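Local coordinates for glucose dehydrogenase (Serratia sp. FS14, PDB 7CDY), which belongs to the glucose/sorbosone dehydrogenase family, is built as a beta-propeller of antiparallel sheets, and binds a calcium ion, at residues Arg315-Arg320 and Thr334-Gly339. Sequence-based numbering, arbitrary orientation.
Sequences RGERIR and TDERDG
Asp335 carries CG anti to its backbone N (chi1 177°), and Arg318 bends at chi3 (47°), bringing NE to weak hydrogen bonds with Asp335 O (3.2 Å) and OD2; the two side chains run side by side. Arg318 NH2 reaches Asp335 OD2 at 2.8 Å, nearly straight and within the guanidinium plane, on the anti side of the carboxylate. Arg320 NH2 meets the same Asp335 OD2 at 3.0 Å from above the carboxylate plane in a bent bond (N-H...O 137°), so one oxygen is gripped by two salt bridges from different directions. Two guanidinium groups around one carboxylate would be expected to stabilise its negative charge. Asp335 OD1 is hydrogen-bonded to His13 ND1, and a water accepts from Arg320 NE and bonds weakly to Asp335 OD1. The backbones dock: Asp335 N donates to Arg318 O at 2.8 Å, and Thr334 CA makes a CA-H...O contact with that carbonyl. Thr334 CG2 packs on Glu317 CB at 3.8 Å and on Ile319 CD1 at 4.0 Å, while Thr334 OG1 donates to Glu336 OE2. Ile319 and Thr334 form an antiparallel non-hydrogen-bonded pair where strand 319-324, outermost in its sheet within the chain, begins against the end of strand 330-334; strand 339-345 follows on the latter's other side.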
loop_
_atom_site.group_PDB
_atom_site.type_symbol
_atom_site.label_atom_id
_atom_site.label_comp_id
_atom_site.label_asym_id
_atom_site.label_seq_id
_atom_site.Cartn_x
_atom_site.Cartn_y
_atom_site.Cartn_z
ATOM N N ARG A 315 20.897 8.786 5.007
ATOM C CA ARG A 315 21.191 8.031 3.794
ATOM C C ARG A 315 20.672 8.684 2.520
ATOM O O ARG A 315 21.178 8.375 1.431
ATOM C CB ARG A 315 20.687 6.592 3.927
ATOM C CG ARG A 315 21.470 5.806 4.974
ATOM C CD ARG A 315 20.946 4.393 5.124
ATOM N NE ARG A 315 20.805 3.748 3.827
ATOM C CZ ARG A 315 21.762 3.048 3.227
ATOM N NH1 ARG A 315 22.940 2.874 3.819
ATOM N NH2 ARG A 315 21.537 2.518 2.036
ATOM N N GLY A 316 19.692 9.575 2.616
ATOM C CA GLY A 316 19.252 10.299 1.441
ATOM C C GLY A 316 18.404 9.504 0.474
ATOM O O GLY A 316 18.300 9.895 -0.691
ATOM N N GLU A 317 17.773 8.419 0.926
ATOM C CA GLU A 317 16.959 7.565 0.070
ATOM C C GLU A 317 15.482 7.687 0.430
ATOM O O GLU A 317 15.110 7.648 1.608
ATOM C CB GLU A 317 17.437 6.116 0.177
ATOM C CG GLU A 317 18.855 5.946 -0.370
ATOM C CD GLU A 317 19.484 4.589 -0.098
ATOM O OE1 GLU A 317 20.244 4.115 -0.973
ATOM O OE2 GLU A 317 19.260 4.003 0.974
ATOM N N ARG A 318 14.648 7.836 -0.599
ATOM C CA ARG A 318 13.199 7.846 -0.448
ATOM C C ARG A 318 12.717 6.425 -0.189
ATOM O O ARG A 318 12.901 5.545 -1.034
ATOM C CB ARG A 318 12.583 8.361 -1.743
ATOM C CG ARG A 318 12.964 9.807 -2.054
ATOM C CD ARG A 318 12.676 10.163 -3.507
ATOM N NE ARG A 318 11.351 9.731 -3.955
ATOM C CZ ARG A 318 10.228 10.409 -3.735
ATOM N NH1 ARG A 318 10.256 11.553 -3.061
ATOM N NH2 ARG A 318 9.070 9.940 -4.182
ATOM N N ILE A 319 12.109 6.178 0.967
ATOM C CA ILE A 319 11.719 4.818 1.342
ATOM C C ILE A 319 10.286 4.563 0.882
ATOM O O ILE A 319 9.342 5.172 1.393
ATOM C CB ILE A 319 11.906 4.549 2.841
ATOM C CG1 ILE A 319 13.358 4.818 3.272
ATOM C CG2 ILE A 319 11.504 3.111 3.172
ATOM C CD1 ILE A 319 14.414 4.139 2.407
ATOM N N ARG A 320 10.136 3.668 -0.093
ATOM C CA ARG A 320 8.870 3.399 -0.760
ATOM C C ARG A 320 8.139 2.187 -0.197
ATOM O O ARG A 320 6.896 2.156 -0.192
ATOM C CB ARG A 320 9.151 3.170 -2.252
ATOM C CG ARG A 320 8.049 2.497 -3.077
ATOM C CD ARG A 320 6.820 3.375 -3.306
ATOM N NE ARG A 320 7.081 4.513 -4.183
ATOM C CZ ARG A 320 6.254 5.547 -4.321
ATOM N NH1 ARG A 320 5.116 5.593 -3.641
ATOM N NH2 ARG A 320 6.573 6.547 -5.129
ATOM N N THR A 334 13.851 1.576 -2.330
ATOM C CA THR A 334 14.033 3.019 -2.447
ATOM C C THR A 334 13.484 3.516 -3.775
ATOM O O THR A 334 13.647 2.862 -4.810
ATOM C CB THR A 334 15.494 3.458 -2.254
ATOM O OG1 THR A 334 16.277 3.087 -3.398
ATOM C CG2 THR A 334 16.077 2.829 -1.012
ATOM N N ASP A 335 12.816 4.672 -3.737
ATOM C CA ASP A 335 12.099 5.196 -4.906
ATOM C C ASP A 335 12.992 6.164 -5.674
ATOM O O ASP A 335 12.931 7.383 -5.510
ATOM C CB ASP A 335 10.801 5.880 -4.498
ATOM C CG ASP A 335 10.074 6.495 -5.689
ATOM O OD1 ASP A 335 10.214 5.948 -6.807
ATOM O OD2 ASP A 335 9.389 7.528 -5.520
ATOM N N GLU A 336 13.809 5.598 -6.553
ATOM C CA GLU A 336 14.680 6.382 -7.417
ATOM C C GLU A 336 14.925 5.593 -8.691
ATOM O O GLU A 336 14.568 4.417 -8.795
ATOM C CB GLU A 336 16.006 6.713 -6.730
ATOM C CG GLU A 336 16.713 5.491 -6.222
ATOM C CD GLU A 336 17.887 5.799 -5.318
ATOM O OE1 GLU A 336 18.802 6.534 -5.754
ATOM O OE2 GLU A 336 17.900 5.295 -4.173
ATOM N N ARG A 337 15.537 6.263 -9.672
ATOM C CA ARG A 337 15.869 5.607 -10.935
ATOM C C ARG A 337 16.825 4.437 -10.720
ATOM O O ARG A 337 16.641 3.353 -11.292
ATOM C CB ARG A 337 16.482 6.629 -11.890
ATOM C CG ARG A 337 16.375 6.265 -13.349
ATOM C CD ARG A 337 17.086 7.284 -14.201
ATOM N NE ARG A 337 16.191 7.958 -15.116
ATOM C CZ ARG A 337 16.524 9.007 -15.864
ATOM N NH1 ARG A 337 15.641 9.569 -16.684
ATOM N NH2 ARG A 337 17.763 9.491 -15.797
ATOM N N ASP A 338 17.863 4.648 -9.913
ATOM C CA ASP A 338 18.744 3.569 -9.462
ATOM C C ASP A 338 18.260 3.078 -8.097
ATOM O O ASP A 338 18.904 3.249 -7.061
ATOM C CB ASP A 338 20.197 4.048 -9.423
ATOM C CG ASP A 338 21.174 2.943 -9.055
ATOM O OD1 ASP A 338 20.839 1.750 -9.207
ATOM O OD2 ASP A 338 22.290 3.273 -8.595
ATOM N N GLY A 339 17.077 2.466 -8.120
ATOM C CA GLY A 339 16.443 2.042 -6.888
ATOM C C GLY A 339 17.135 0.843 -6.279
ATOM O O GLY A 339 17.729 0.016 -6.975
HETATM O O HOH W 1 8.381 3.818 -6.639
#